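Aminoacyl-tRNA synthetase (Cryptosporidium parvum, PDB 5F9Y) probably charges tRNA(Pro) with proline, activating the amino acid with ATP to prolyl-adenylate first, as a class II prolyl-tRNA synthetase. Local coordinates at residues A104-S109 with I118-T123; S124-Y129 with K252-E257; R167-Q172 with G274-A279. All coordinates share one frame; numbering follows the deposited sequence. Where two conformers were deposited one is given.

Contact 1 of 3, residues A104-S109 with I118-T123. With PRO (proline), chain C.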
loop_
_atom_site.group_PDB
_atom_site.type_symbol
_atom_site.label_atom_id
_atom_site.label_comp_id
_atom_site.label_asym_id
_atom_site.label_seq_id
_atom_site.Cartn_x
_atom_site.Cartn_y
_atom_site.Cartn_z
ATOM N N ALA A 104 5.575 -0.992 23.190
ATOM C CA ALA A 104 4.708 -0.630 24.304
ATOM C C ALA A 104 4.734 -1.733 25.354
ATOM O O ALA A 104 4.624 -2.919 25.023
ATOM C CB ALA A 104 3.281 -0.388 23.814
ATOM N N TRP A 105 4.877 -1.344 26.617
ATOM C CA TRP A 105 5.027 -2.283 27.720
ATOM C C TRP A 105 3.815 -2.218 28.637
ATOM O O TRP A 105 3.431 -1.136 29.093
ATOM C CB TRP A 105 6.301 -1.991 28.517
ATOM C CG TRP A 105 7.555 -2.324 27.775
ATOM C CD1 TRP A 105 8.317 -1.475 27.027
ATOM C CD2 TRP A 105 8.192 -3.605 27.702
ATOM N NE1 TRP A 105 9.391 -2.147 26.495
ATOM C CE2 TRP A 105 9.337 -3.457 26.895
ATOM C CE3 TRP A 105 7.905 -4.862 28.243
ATOM C CZ2 TRP A 105 10.194 -4.518 26.615
ATOM C CZ3 TRP A 105 8.759 -5.914 27.964
ATOM C CH2 TRP A 105 9.889 -5.735 27.157
ATOM N N VAL A 106 3.222 -3.377 28.905
ATOM C CA VAL A 106 2.157 -3.501 29.892
ATOM C C VAL A 106 2.802 -3.777 31.244
ATOM O O VAL A 106 3.483 -4.794 31.418
ATOM C CB VAL A 106 1.169 -4.613 29.511
ATOM C CG1 VAL A 106 0.134 -4.804 30.612
ATOM C CG2 VAL A 106 0.498 -4.295 28.181
ATOM N N THR A 107 2.595 -2.871 32.200
ATOM C CA THR A 107 3.232 -2.974 33.504
ATOM C C THR A 107 2.263 -3.142 34.664
ATOM O O THR A 107 2.692 -3.580 35.737
ATOM C CB THR A 107 4.106 -1.739 33.777
ATOM O OG1 THR A 107 3.287 -0.564 33.788
ATOM C CG2 THR A 107 5.172 -1.593 32.704
ATOM N N LYS A 108 0.986 -2.812 34.490
ATOM C CA LYS A 108 0.005 -2.909 35.560
ATOM C C LYS A 108 -1.247 -3.606 35.044
ATOM O O LYS A 108 -1.394 -3.871 33.848
ATOM C CB LYS A 108 -0.348 -1.525 36.124
ATOM N N SER A 109 -2.156 -3.903 35.969
ATOM C CA SER A 109 -3.414 -4.559 35.628
ATOM C C SER A 109 -4.570 -4.001 36.457
ATOM O O SER A 109 -4.612 -4.168 37.677
ATOM C CB SER A 109 -3.302 -6.071 35.831
ATOM O OG SER A 109 -3.017 -6.389 37.182
ATOM N N ILE A 118 5.081 -7.281 30.609
ATOM C CA ILE A 118 4.966 -7.944 29.323
ATOM C C ILE A 118 4.805 -6.881 28.245
ATOM O O ILE A 118 4.387 -5.749 28.503
ATOM C CB ILE A 118 3.796 -8.952 29.293
ATOM C CG1 ILE A 118 2.481 -8.253 29.634
ATOM C CG2 ILE A 118 4.053 -10.097 30.261
ATOM C CD1 ILE A 118 1.293 -9.187 29.664
ATOM N N ALA A 119 5.138 -7.252 27.011
ATOM C CA ALA A 119 5.199 -6.312 25.905
ATOM C C ALA A 119 4.157 -6.644 24.847
ATOM O O ALA A 119 3.837 -7.812 24.608
ATOM C CB ALA A 119 6.589 -6.307 25.261
ATOM N N ILE A 120 3.635 -5.599 24.212
ATOM C CA ILE A 120 2.775 -5.762 23.047
ATOM C C ILE A 120 3.652 -6.024 21.832
ATOM O O ILE A 120 4.681 -5.365 21.635
ATOM C CB ILE A 120 1.887 -4.521 22.849
ATOM C CG1 ILE A 120 1.047 -4.260 24.100
ATOM C CG2 ILE A 120 0.988 -4.693 21.634
ATOM C CD1 ILE A 120 0.140 -3.056 23.981
ATOM N N ARG A 121 3.250 -6.990 21.016
ATOM C CA ARG A 121 4.089 -7.480 19.931
ATOM C C ARG A 121 4.347 -6.400 18.885
ATOM O O ARG A 121 3.388 -5.847 18.324
ATOM C CB ARG A 121 3.437 -8.698 19.276
ATOM C CG ARG A 121 1.971 -8.497 18.918
ATOM C CD ARG A 121 1.392 -9.689 18.181
ATOM N NE ARG A 121 -0.061 -9.592 18.077
ATOM C CZ ARG A 121 -0.847 -10.568 17.636
ATOM N NH1 ARG A 121 -0.320 -11.723 17.254
ATOM N NH2 ARG A 121 -2.159 -10.389 17.582
ATOM N N PRO A 122 5.607 -6.050 18.610
ATOM C CA PRO A 122 5.904 -5.302 17.383
ATOM C C PRO A 122 6.062 -6.208 16.179
ATOM O O PRO A 122 5.985 -5.726 15.041
ATOM C CB PRO A 122 7.219 -4.591 17.720
ATOM C CG PRO A 122 7.899 -5.543 18.656
ATOM C CD PRO A 122 6.806 -6.236 19.446
ATOM N N THR A 123 6.284 -7.498 16.411
ATOM C CA THR A 123 6.401 -8.533 15.393
ATOM C C THR A 123 6.343 -9.866 16.126
ATOM O O THR A 123 6.438 -9.918 17.354
ATOM C CB THR A 123 7.690 -8.395 14.577
ATOM O OG1 THR A 123 7.718 -9.395 13.551
ATOM C CG2 THR A 123 8.909 -8.552 15.475
HETATM N N PRO C . 8.488 -9.498 10.327
HETATM C CA PRO C . 8.956 -8.675 9.206
HETATM C C PRO C . 8.995 -7.191 9.551
HETATM O O PRO C . 8.757 -6.806 10.695
HETATM C CB PRO C . 7.924 -8.955 8.107
HETATM C CG PRO C . 6.720 -9.458 8.825
HETATM C CD PRO C . 7.244 -10.215 10.003
HETATM O OXT PRO C . 9.270 -6.349 8.696
#
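Val106 N donates to Ile118 O at 2.7 Å, one of two firm backbone bonds that join these antiparallel strands. The other runs in the reverse sense, from Ile120 N to Ala104 O at 3.0 Å, with 167° at the hydrogen. A third bond, from Ile118 N to Val106 O at 3.1 Å, is weak and completes the hydrogen-bonded pair Val106–Ile118.

Between these bonds lies the non-hydrogen-bonded pair Trp105–Ala119, whose side chains share one face of the sheet. The methyl CB of Ala119 sits over the six-membered ring of Trp105, 3.7 Å from its centroid and 19° off the ring normal, a CH-pi contact. Trp105 can offer its face because CG stands anti to the carbonyl carbon (chi1 -70°). On the opposite face of the sheet, Val106 CB meets Ile118 CG1 at 3.9 Å, and Val106 CG2 reaches Ile120 CG1 at 4.1 Å, the two side chains crossing nearly at a right angle. Phe83 packs against Val106 and Ile118 there, while Leu89 touches Trp105 and Ala119 on the other side.

The chemistry implies a hairpin whose register is set by main-chain bonds, with apolar contacts on both faces and no charged side chain joining the strands.

Contact 2 of 3, residues S124-Y129 with K252-E257. With PRO (proline), chain C.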
loop_
_atom_site.group_PDB
_atom_site.type_symbol
_atom_site.label_atom_id
_atom_site.label_comp_id
_atom_site.label_asym_id
_atom_site.label_seq_id
_atom_site.Cartn_x
_atom_site.Cartn_y
_atom_site.Cartn_z
ATOM N N SER A 124 6.185 -10.949 15.364
ATOM C CA SER A 124 5.933 -12.258 15.957
ATOM C C SER A 124 7.091 -13.235 15.774
ATOM O O SER A 124 6.905 -14.443 15.951
ATOM C CB SER A 124 4.644 -12.853 15.388
ATOM O OG SER A 124 3.534 -12.014 15.661
ATOM N N GLU A 125 8.285 -12.745 15.435
ATOM C CA GLU A 125 9.434 -13.638 15.307
ATOM C C GLU A 125 9.752 -14.317 16.634
ATOM O O GLU A 125 9.838 -15.548 16.713
ATOM C CB GLU A 125 10.654 -12.872 14.794
ATOM C CG GLU A 125 10.801 -12.852 13.280
ATOM C CD GLU A 125 9.902 -11.833 12.614
ATOM O OE1 GLU A 125 9.237 -11.061 13.334
ATOM O OE2 GLU A 125 9.865 -11.801 11.366
ATOM N N THR A 126 9.923 -13.526 17.695
ATOM C CA THR A 126 10.245 -14.077 19.005
ATOM C C THR A 126 9.069 -14.798 19.650
ATOM O O THR A 126 9.257 -15.450 20.682
ATOM C CB THR A 126 10.736 -12.968 19.934
ATOM O OG1 THR A 126 9.724 -11.959 20.051
ATOM C CG2 THR A 126 12.006 -12.341 19.385
ATOM N N ILE A 127 7.873 -14.698 19.076
ATOM C CA ILE A 127 6.703 -15.368 19.635
ATOM C C ILE A 127 6.485 -16.732 18.991
ATOM O O ILE A 127 6.170 -17.706 19.680
ATOM C CB ILE A 127 5.461 -14.469 19.481
ATOM C CG1 ILE A 127 5.677 -13.129 20.189
ATOM C CG2 ILE A 127 4.221 -15.167 20.020
ATOM C CD1 ILE A 127 4.500 -12.183 20.079
ATOM N N MET A 128 6.657 -16.824 17.673
ATOM C CA MET A 128 6.334 -18.034 16.927
ATOM C C MET A 128 7.487 -19.028 16.881
ATOM O O MET A 128 7.266 -20.240 16.991
ATOM C CB MET A 128 5.921 -17.672 15.499
ATOM C CG MET A 128 4.747 -16.713 15.412
ATOM S SD MET A 128 4.473 -16.108 13.736
ATOM C CE MET A 128 4.353 -17.653 12.846
ATOM N N TYR A 129 8.712 -18.541 16.720
ATOM C CA TYR A 129 9.858 -19.398 16.437
ATOM C C TYR A 129 10.255 -20.286 17.617
ATOM O O TYR A 129 10.731 -21.406 17.391
ATOM C CB TYR A 129 11.047 -18.550 15.971
ATOM C CG TYR A 129 10.810 -17.865 14.636
ATOM C CD1 TYR A 129 9.670 -18.141 13.888
ATOM C CD2 TYR A 129 11.723 -16.954 14.122
ATOM C CE1 TYR A 129 9.440 -17.524 12.677
ATOM C CE2 TYR A 129 11.502 -16.332 12.903
ATOM C CZ TYR A 129 10.357 -16.623 12.186
ATOM O OH TYR A 129 10.115 -16.019 10.973
ATOM N N LYS A 252 19.006 -20.691 14.228
ATOM C CA LYS A 252 20.077 -20.992 15.170
ATOM C C LYS A 252 19.834 -20.350 16.529
ATOM O O LYS A 252 20.240 -20.909 17.555
ATOM C CB LYS A 252 21.421 -20.535 14.602
ATOM N N MET A 253 19.174 -19.189 16.560
ATOM C CA MET A 253 18.909 -18.536 17.837
ATOM C C MET A 253 17.866 -19.298 18.647
ATOM O O MET A 253 18.004 -19.428 19.869
ATOM C CB MET A 253 18.466 -17.091 17.608
ATOM C CG MET A 253 19.587 -16.175 17.142
ATOM S SD MET A 253 20.991 -16.168 18.277
ATOM C CE MET A 253 20.230 -15.519 19.764
ATOM N N PHE A 254 16.828 -19.812 17.993
ATOM C CA PHE A 254 15.751 -20.506 18.684
ATOM C C PHE A 254 15.862 -22.021 18.605
ATOM O O PHE A 254 14.993 -22.720 19.135
ATOM C CB PHE A 254 14.397 -20.051 18.130
ATOM C CG PHE A 254 14.115 -18.594 18.356
ATOM C CD1 PHE A 254 13.602 -18.157 19.567
ATOM C CD2 PHE A 254 14.373 -17.662 17.366
ATOM C CE1 PHE A 254 13.344 -16.815 19.782
ATOM C CE2 PHE A 254 14.118 -16.319 17.575
ATOM C CZ PHE A 254 13.604 -15.895 18.785
ATOM N N GLY A 255 16.906 -22.547 17.971
ATOM C CA GLY A 255 17.066 -23.985 17.884
ATOM C C GLY A 255 16.099 -24.660 16.942
ATOM O O GLY A 255 15.743 -25.823 17.159
ATOM N N VAL A 256 15.654 -23.960 15.900
ATOM C CA VAL A 256 14.769 -24.553 14.904
ATOM C C VAL A 256 15.616 -25.344 13.917
ATOM O O VAL A 256 15.985 -24.839 12.850
ATOM C CB VAL A 256 13.930 -23.483 14.184
ATOM C CG1 VAL A 256 12.855 -24.142 13.329
ATOM C CG2 VAL A 256 13.309 -22.523 15.187
ATOM N N GLU A 257 15.940 -26.584 14.267
ATOM C CA GLU A 257 16.743 -27.448 13.416
ATOM C C GLU A 257 15.985 -28.735 13.128
ATOM O O GLU A 257 15.272 -29.256 13.993
ATOM C CB GLU A 257 18.102 -27.759 14.058
ATOM C CG GLU A 257 18.026 -28.371 15.445
ATOM C CD GLU A 257 19.397 -28.627 16.042
ATOM O OE1 GLU A 257 20.407 -28.356 15.357
ATOM O OE2 GLU A 257 19.465 -29.095 17.198
HETATM N N PRO C . 8.488 -9.498 10.327
HETATM C CA PRO C . 8.956 -8.675 9.206
HETATM C C PRO C . 8.995 -7.191 9.551
HETATM O O PRO C . 8.757 -6.806 10.695
HETATM C CB PRO C . 7.924 -8.955 8.107
HETATM C CG PRO C . 6.720 -9.458 8.825
HETATM C CD PRO C . 7.244 -10.215 10.003
HETATM O OXT PRO C . 9.270 -6.349 8.696
#
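Phe254 presents one face of its ring to Tyr129: CB of the tyrosine stands 3.7 Å above the ring plane, displaced toward the rim, and the geometry is that of a CH-pi contact, 4.0 Å to the centroid and 24° off the normal. The tyrosine ring does not answer with a face; Phe254 CD2 lies at its edge, near its plane. One face of the Tyr129 ring is instead occupied from within its own helix, by Glu125 CA 4.1 Å above the plane. The far end of the Phe254 ring reaches back one helical turn, where CZ meets Thr126 CG2 at 3.9 Å and approaches Thr126 CA obliquely. Phe254 gets there with CG anti to the carbonyl carbon (chi1 -63°), which sends the ring across to the helix. Val256 adds a smaller touch, CG2 resting 3.6 Å from Tyr129 O.

The two segments meet by packing, without a hydrogen bond between them, and the polar ends point elsewhere. Tyr129 OH is hydrogen-bonded to His175 ND1. Glu125, its chain bent at chi2, turns its carboxylate away from Phe254, and OE2 accepts from N of the bound proline at 2.9 Å while also bonding Ser272 OG.

Helix 125-135 thus has the bound proline at the Glu125 carboxylate and Phe254, of the 249-254 region, against Thr126 and Tyr129. Just beyond, Gly255 leaves helical geometry with positive phi, and Val256, centre of an inverse gamma turn, pairs through its backbone with Ala268 of strand 265-276 and packs on Phe132 and Ala133 further along helix 125-135.

Contact 3 of 3, residues R167-Q172 with G274-A279. With AMP (adenosine monophosphate), chain D; PRO (proline), chain C.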
loop_
_atom_site.group_PDB
_atom_site.type_symbol
_atom_site.label_atom_id
_atom_site.label_comp_id
_atom_site.label_asym_id
_atom_site.label_seq_id
_atom_site.Cartn_x
_atom_site.Cartn_y
_atom_site.Cartn_z
ATOM N N ARG A 167 0.870 4.467 14.956
ATOM C CA ARG A 167 1.389 3.730 16.104
ATOM C C ARG A 167 0.757 2.348 16.201
ATOM O O ARG A 167 1.430 1.376 16.565
ATOM C CB ARG A 167 1.167 4.525 17.388
ATOM C CG ARG A 167 2.061 5.747 17.501
ATOM C CD ARG A 167 1.903 6.425 18.847
ATOM N NE ARG A 167 2.675 7.662 18.926
ATOM C CZ ARG A 167 2.540 8.562 19.893
ATOM N NH1 ARG A 167 1.657 8.367 20.863
ATOM N NH2 ARG A 167 3.283 9.659 19.889
ATOM N N GLU A 168 -0.529 2.239 15.889
ATOM C CA GLU A 168 -1.184 0.952 15.707
ATOM C C GLU A 168 -1.624 0.836 14.257
ATOM O O GLU A 168 -2.204 1.775 13.701
ATOM C CB GLU A 168 -2.386 0.786 16.636
ATOM C CG GLU A 168 -3.024 -0.593 16.529
ATOM C CD GLU A 168 -4.412 -0.663 17.132
ATOM O OE1 GLU A 168 -4.906 0.369 17.634
ATOM O OE2 GLU A 168 -5.011 -1.758 17.099
ATOM N N PHE A 169 -1.338 -0.310 13.644
ATOM C CA PHE A 169 -1.726 -0.558 12.266
ATOM C C PHE A 169 -2.104 -2.022 12.102
ATOM O O PHE A 169 -1.609 -2.893 12.823
ATOM C CB PHE A 169 -0.607 -0.186 11.283
ATOM C CG PHE A 169 0.716 -0.836 11.587
ATOM C CD1 PHE A 169 1.038 -2.073 11.053
ATOM C CD2 PHE A 169 1.643 -0.202 12.398
ATOM C CE1 PHE A 169 2.254 -2.667 11.329
ATOM C CE2 PHE A 169 2.862 -0.792 12.677
ATOM C CZ PHE A 169 3.167 -2.026 12.140
ATOM N N LEU A 170 -2.997 -2.279 11.153
ATOM C CA LEU A 170 -3.352 -3.636 10.774
ATOM C C LEU A 170 -2.368 -4.133 9.728
ATOM O O LEU A 170 -1.936 -3.374 8.856
ATOM C CB LEU A 170 -4.776 -3.689 10.221
ATOM C CG LEU A 170 -5.868 -3.152 11.143
ATOM C CD1 LEU A 170 -7.203 -3.135 10.422
ATOM C CD2 LEU A 170 -5.949 -3.987 12.408
ATOM N N TRP A 171 -2.005 -5.410 9.820
ATOM C CA TRP A 171 -1.061 -5.967 8.868
ATOM C C TRP A 171 -1.308 -7.460 8.717
ATOM O O TRP A 171 -2.228 -8.032 9.308
ATOM C CB TRP A 171 0.389 -5.676 9.286
ATOM C CG TRP A 171 1.043 -6.658 10.251
ATOM C CD1 TRP A 171 0.425 -7.525 11.113
ATOM C CD2 TRP A 171 2.451 -6.850 10.441
ATOM N NE1 TRP A 171 1.360 -8.247 11.813
ATOM C CE2 TRP A 171 2.612 -7.849 11.422
ATOM C CE3 TRP A 171 3.593 -6.274 9.874
ATOM C CZ2 TRP A 171 3.865 -8.278 11.852
ATOM C CZ3 TRP A 171 4.836 -6.706 10.299
ATOM C CH2 TRP A 171 4.961 -7.698 11.279
ATOM N N GLN A 172 -0.459 -8.081 7.911
ATOM C CA GLN A 172 -0.380 -9.522 7.752
ATOM C C GLN A 172 1.088 -9.901 7.837
ATOM O O GLN A 172 1.944 -9.174 7.327
ATOM C CB GLN A 172 -0.998 -9.953 6.408
ATOM C CG GLN A 172 -0.368 -11.158 5.734
ATOM C CD GLN A 172 0.891 -10.817 4.961
ATOM O OE1 GLN A 172 0.933 -9.849 4.202
ATOM N NE2 GLN A 172 1.934 -11.604 5.172
ATOM N N GLY A 274 5.668 -9.223 5.342
ATOM C CA GLY A 274 4.578 -8.454 5.919
ATOM C C GLY A 274 4.073 -7.387 4.975
ATOM O O GLY A 274 4.824 -6.843 4.161
ATOM N N LEU A 275 2.777 -7.093 5.086
ATOM C CA LEU A 275 2.133 -6.010 4.351
ATOM C C LEU A 275 1.129 -5.334 5.272
ATOM O O LEU A 275 0.286 -6.007 5.869
ATOM C CB LEU A 275 1.428 -6.526 3.091
ATOM C CG LEU A 275 0.584 -5.510 2.317
ATOM C CD1 LEU A 275 1.463 -4.430 1.718
ATOM C CD2 LEU A 275 -0.227 -6.200 1.235
ATOM N N THR A 276 1.216 -4.013 5.383
ATOM C CA THR A 276 0.439 -3.256 6.354
ATOM C C THR A 276 -0.569 -2.351 5.651
ATOM O O THR A 276 -0.638 -2.284 4.420
ATOM C CB THR A 276 1.361 -2.431 7.254
ATOM O OG1 THR A 276 1.895 -1.330 6.510
ATOM C CG2 THR A 276 2.509 -3.287 7.764
ATOM N N THR A 277 -1.353 -1.634 6.461
ATOM C CA THR A 277 -2.312 -0.660 5.951
ATOM C C THR A 277 -1.645 0.557 5.329
ATOM O O THR A 277 -2.354 1.465 4.883
ATOM C CB THR A 277 -3.253 -0.205 7.068
ATOM O OG1 THR A 277 -2.486 0.151 8.225
ATOM C CG2 THR A 277 -4.230 -1.311 7.425
ATOM N N ARG A 278 -0.311 0.604 5.302
ATOM C CA ARG A 278 0.383 1.666 4.583
ATOM C C ARG A 278 0.007 1.675 3.106
ATOM O O ARG A 278 0.033 2.732 2.466
ATOM C CB ARG A 278 1.895 1.504 4.763
ATOM C CG ARG A 278 2.746 2.447 3.932
ATOM C CD ARG A 278 4.220 2.292 4.260
ATOM N NE ARG A 278 4.565 2.919 5.532
ATOM C CZ ARG A 278 5.801 2.999 6.014
ATOM N NH1 ARG A 278 6.816 2.485 5.332
ATOM N NH2 ARG A 278 6.023 3.593 7.179
ATOM N N ALA A 279 -0.367 0.516 2.556
ATOM C CA ALA A 279 -0.746 0.439 1.149
ATOM C C ALA A 279 -1.922 1.351 0.823
ATOM O O ALA A 279 -1.991 1.908 -0.278
ATOM C CB ALA A 279 -1.080 -1.003 0.777
HETATM P P AMP D . 10.145 -2.205 8.406
HETATM O O1P AMP D . 11.444 -2.580 7.736
HETATM O O2P AMP D . 10.058 -2.610 9.859
HETATM O O3P AMP D . 9.678 -0.794 8.130
HETATM O "O5'" AMP D . 9.062 -3.129 7.690
HETATM C "C5'" AMP D . 7.799 -3.379 8.298
HETATM C "C4'" AMP D . 6.652 -3.127 7.350
HETATM O "O4'" AMP D . 5.614 -2.404 8.061
HETATM C "C3'" AMP D . 6.983 -2.290 6.121
HETATM O "O3'" AMP D . 6.136 -2.677 5.039
HETATM C "C2'" AMP D . 6.623 -0.877 6.570
HETATM O "O2'" AMP D . 6.312 0.010 5.517
HETATM C "C1'" AMP D . 5.416 -1.130 7.475
HETATM N N9 AMP D . 5.284 -0.160 8.563
HETATM C C8 AMP D . 6.251 0.120 9.458
HETATM N N7 AMP D . 5.843 1.056 10.349
HETATM C C5 AMP D . 4.581 1.393 10.027
HETATM C C6 AMP D . 3.564 2.325 10.562
HETATM N N6 AMP D . 3.831 3.095 11.643
HETATM N N1 AMP D . 2.367 2.378 9.935
HETATM C C2 AMP D . 2.100 1.614 8.860
HETATM N N3 AMP D . 2.976 0.746 8.321
HETATM C C4 AMP D . 4.215 0.592 8.847
HETATM N N PRO C . 8.488 -9.498 10.327
HETATM C CA PRO C . 8.956 -8.675 9.206
HETATM C C PRO C . 8.995 -7.191 9.551
HETATM O O PRO C . 8.757 -6.806 10.695
HETATM C CB PRO C . 7.924 -8.955 8.107
HETATM C CG PRO C . 6.720 -9.458 8.825
HETATM C CD PRO C . 7.244 -10.215 10.003
HETATM O OXT PRO C . 9.270 -6.349 8.696
#
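Two core strands of the class II active site, which here holds AMP and proline, meet at the antiparallel pairs Trp171–Thr276 and Gln172–Leu275. Gln172 and Leu275 exchange two backbone bonds, Gln172 N to Leu275 O at 3.0 Å and Leu275 N to Gln172 O at 3.2 Å, and a weak one from Thr277 N to Leu170 O follows. In the neighbouring non-hydrogen-bonded pair, Thr276 CG2 touches Trp171 CB at 3.5 Å and lies at the indole edge; CH2 of that indole meets CG of the proline, also at 3.5 Å.

Sequence and topology are consistent with the second strand of motif 2 (168-178, after 144-153) facing class II motif 3 (strand 265-276 with helix 278-287). The adenine is flanked on opposite sides: AMP C4 lies over the centre of the Phe169 ring, 4.2 Å above it, and 3.6 Å above the Arg278 guanidinium plane.

Thr276 OG1 has two partners, donating to AMP N3 at 3.0 Å and accepting from Arg278 N (162° at the hydrogen), which caps the helix start. Its position between backbone N and carbonyl carbon, chi1 73°, brings both within range. Gln172 is bonded through OE1 to Tyr195 and through NE2 to Asn147.

In the fold
All three contacts belong to the class II catalytic core, their centres 19 to 23 Å apart, gathered about one bound proline: contacts 2 and 3 touch it, and contact 1 approaches it through Thr123, less surely. Contact 1, on the small sheet of strands 83-84, 113-120 and 105-108, closes before the others open; its second strand leads, through residues 121-124, into helix 125-135 of contact 2, and Arg121 CB packs on Ile127 CD1 at 3.7 Å. Contacts 2 and 3 alternate along the chain, nearest atoms about 5 Å apart; strand 265-276 carries one side of contact 3 and is packed against by Tyr129 and Val256 of contact 2. Contact 3 also holds the nucleotide.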